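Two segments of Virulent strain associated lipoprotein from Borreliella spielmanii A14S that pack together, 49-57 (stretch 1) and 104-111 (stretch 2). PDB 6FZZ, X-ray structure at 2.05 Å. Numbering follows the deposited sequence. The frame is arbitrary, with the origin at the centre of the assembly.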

# COMPACT_ATOMS: atom_id res chain seq x y z
N GLY A 49 6.08 4.96 15.95
CA GLY A 49 5.99 3.85 16.84
C GLY A 49 5.83 2.50 16.09
O GLY A 49 5.32 1.52 16.67
N ILE A 50 6.22 2.46 14.82
CA ILE A 50 6.12 1.24 14.01
C ILE A 50 7.32 0.39 14.26
O ILE A 50 8.33 0.40 13.51
CB ILE A 50 5.94 1.54 12.50
CG1 ILE A 50 4.62 2.31 12.32
CG2 ILE A 50 5.84 0.24 11.71
CD1 ILE A 50 4.45 2.98 10.94
N LEU A 51 7.26 -0.33 15.36
CA LEU A 51 8.41 -1.12 15.80
C LEU A 51 8.62 -2.30 14.85
O LEU A 51 9.74 -2.87 14.80
CB LEU A 51 8.23 -1.63 17.22
CG LEU A 51 8.43 -0.71 18.46
CD1 LEU A 51 8.30 -1.57 19.73
CD2 LEU A 51 9.77 0.00 18.50
N ALA A 52 7.57 -2.65 14.09
CA ALA A 52 7.63 -3.70 13.08
C ALA A 52 8.76 -3.55 12.09
O ALA A 52 9.35 -4.58 11.60
CB ALA A 52 6.28 -3.78 12.39
N PHE A 53 9.12 -2.29 11.79
CA PHE A 53 10.24 -2.02 10.89
C PHE A 53 11.54 -2.70 11.34
O PHE A 53 12.33 -3.17 10.51
CB PHE A 53 10.46 -0.51 10.72
CG PHE A 53 9.36 0.20 9.99
CD1 PHE A 53 8.67 -0.41 8.93
CD2 PHE A 53 9.07 1.51 10.31
CE1 PHE A 53 7.67 0.26 8.24
CE2 PHE A 53 8.09 2.21 9.62
CZ PHE A 53 7.39 1.59 8.59
N LYS A 54 11.74 -2.75 12.65
CA LYS A 54 12.99 -3.32 13.20
C LYS A 54 13.03 -4.83 13.05
O LYS A 54 14.09 -5.39 13.14
CB LYS A 54 13.18 -2.96 14.68
CG LYS A 54 13.45 -1.51 14.89
CD LYS A 54 13.46 -1.16 16.36
CE LYS A 54 13.54 0.34 16.56
NZ LYS A 54 13.74 0.66 18.01
N SER A 55 11.91 -5.47 12.76
CA SER A 55 11.93 -6.90 12.61
C SER A 55 11.83 -7.36 11.15
O SER A 55 11.63 -8.53 10.85
CB SER A 55 10.86 -7.51 13.53
OG SER A 55 9.79 -7.84 12.73
N LEU A 56 12.01 -6.42 10.23
CA LEU A 56 12.05 -6.70 8.80
C LEU A 56 13.51 -6.49 8.37
O LEU A 56 14.01 -5.36 8.31
CB LEU A 56 11.13 -5.73 8.08
CG LEU A 56 9.58 -5.95 8.24
CD1 LEU A 56 8.84 -4.71 7.77
CD2 LEU A 56 9.14 -7.18 7.45
N ARG A 57 14.20 -7.57 8.07
CA ARG A 57 15.62 -7.47 7.74
C ARG A 57 15.76 -7.97 6.30
O ARG A 57 15.32 -9.10 5.93
CB ARG A 57 16.47 -8.29 8.78
CG ARG A 57 17.96 -8.25 8.42
CD ARG A 57 18.86 -8.96 9.43
NE ARG A 57 18.65 -8.39 10.75
CZ ARG A 57 19.11 -7.22 11.16
NH1 ARG A 57 19.87 -6.42 10.38
NH2 ARG A 57 18.82 -6.86 12.38
N GLU A 104 3.36 -11.90 12.58
CA GLU A 104 3.19 -12.02 11.13
C GLU A 104 3.71 -10.75 10.49
O GLU A 104 3.14 -10.33 9.47
CB GLU A 104 1.70 -12.23 10.76
CG GLU A 104 1.09 -13.59 11.12
CD GLU A 104 1.81 -14.74 10.42
OE1 GLU A 104 2.48 -14.51 9.37
OE2 GLU A 104 1.81 -15.86 10.97
N VAL A 105 4.79 -10.18 11.04
CA VAL A 105 5.32 -8.92 10.50
C VAL A 105 5.68 -9.07 9.03
O VAL A 105 5.27 -8.27 8.18
CB VAL A 105 6.48 -8.38 11.33
CG1 VAL A 105 7.12 -7.17 10.62
CG2 VAL A 105 5.99 -7.95 12.72
N GLU A 106 6.43 -10.12 8.72
CA GLU A 106 6.90 -10.32 7.35
C GLU A 106 5.84 -10.47 6.32
O GLU A 106 5.87 -9.79 5.29
CB GLU A 106 7.85 -11.53 7.28
CG GLU A 106 9.18 -11.23 7.95
CD GLU A 106 10.16 -12.41 7.83
OE1 GLU A 106 9.82 -13.46 7.19
OE2 GLU A 106 11.29 -12.27 8.35
N ASP A 107 4.86 -11.33 6.58
CA ASP A 107 3.88 -11.67 5.56
C ASP A 107 2.88 -10.50 5.40
O ASP A 107 2.42 -10.25 4.30
CB ASP A 107 3.11 -12.96 5.91
CG ASP A 107 3.90 -14.24 5.55
OD1 ASP A 107 5.08 -14.11 5.23
OD2 ASP A 107 3.38 -15.36 5.58
N ILE A 108 2.50 -9.85 6.50
CA ILE A 108 1.60 -8.68 6.41
C ILE A 108 2.31 -7.50 5.71
O ILE A 108 1.73 -6.86 4.79
CB ILE A 108 1.14 -8.22 7.83
CG1 ILE A 108 0.16 -9.20 8.41
CG2 ILE A 108 0.55 -6.81 7.82
CD1 ILE A 108 -1.26 -9.14 7.81
N PHE A 109 3.52 -7.15 6.19
CA PHE A 109 4.18 -5.94 5.71
C PHE A 109 4.73 -6.14 4.31
O PHE A 109 4.50 -5.31 3.42
CB PHE A 109 5.25 -5.40 6.69
CG PHE A 109 4.65 -4.61 7.84
CD1 PHE A 109 4.17 -5.26 8.98
CD2 PHE A 109 4.59 -3.23 7.77
CE1 PHE A 109 3.61 -4.53 10.02
CE2 PHE A 109 4.05 -2.51 8.83
CZ PHE A 109 3.53 -3.17 9.92
N ASN A 110 5.39 -7.26 4.05
CA ASN A 110 5.97 -7.42 2.70
C ASN A 110 4.89 -7.47 1.60
O ASN A 110 5.09 -6.96 0.47
CB ASN A 110 6.87 -8.67 2.62
CG ASN A 110 8.18 -8.53 3.39
OD1 ASN A 110 8.67 -7.43 3.72
ND2 ASN A 110 8.82 -9.69 3.63
N THR A 111 3.78 -8.11 1.93
CA THR A 111 2.71 -8.28 0.98
C THR A 111 2.06 -6.92 0.69
O THR A 111 1.86 -6.60 -0.49
CB THR A 111 1.66 -9.36 1.42
OG1 THR A 111 2.30 -10.59 1.65
CG2 THR A 111 0.67 -9.62 0.31
O HOH W 1 12.85 -10.25 8.58

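The contact between residues 49-57 and the helix that begins at Val105 is small, burying 335 Å² summed over both sides, and it is held together by apolar packing; no direct hydrogen bond crosses it. Stretch 1 approaches with a short 3-10 segment, 51-54, whose turns are closed by backbone bonds such as Lys54 N to Leu51 O (2.9 Å) and Ser55 N to Ala52 O (2.9 Å). The two backbones come near each other at Ala52 and Val105, whose CA atoms are 6.3 Å apart, and again at Leu56 and Glu106, whose CA atoms are 6.5 Å apart.

The fit is best understood from Val105 CG1. This methyl projects from the first turn of the helix into a hollow lined by Ala52, Ser55 and Leu56. Val105 CG1 lies 3.6 Å from Ala52 O, 3.9 Å from Ala52 CB, 3.5 Å from Ser55 OG and 3.6 Å from Leu56 CG, so one methyl group touches three residues of the opposing stretch. The polar part of this wall is partly engaged within its own stretch: Ala52 O accepts the backbone bond from Ser55 N, and Ser55 OG adds a weak hydrogen bond to Ala52 O at 3.5 Å.

Leu56 supplies the reciprocal bump and has the largest covered area of any residue here, 78 Å². Its CA-to-CB bond points sideways, but with chi1 in m and chi2 in t the end of the side chain comes nearer the helix. There its two methyls spread along the helix surface: Leu56 CD1 sits 3.8 Å from Phe109 CB, while Leu56 CD2 lies 3.9 Å from Glu106 CA and 3.8 Å from Asn110 OD1.

One turn beyond Val105, Phe109 also points toward stretch 1, with Phe109 N bonded to Val105 O at 2.9 Å. Its ring reaches Ala52 and Ile50, where the small side chain of Ala52 brings Ala52 CB to 3.6 Å from Phe109 CE1. Ile50 makes a looser contact farther along the ring, Ile50 CG2 to Phe109 CE2 at 4.4 Å. Ala52 CB thus packs against both Val105 and Phe109.

At the exposed margin, a water joins the two stretches. It donates to Ser55 O (3.1 Å from the water O) and to Glu106 OE2 (2.6 Å from the water O), and its O accepts from Arg57 N at 3.0 Å. The Glu106 carboxylate is thereby linked to the backbone on both sides of Leu56, adding a polar bridge beside the apolar packing.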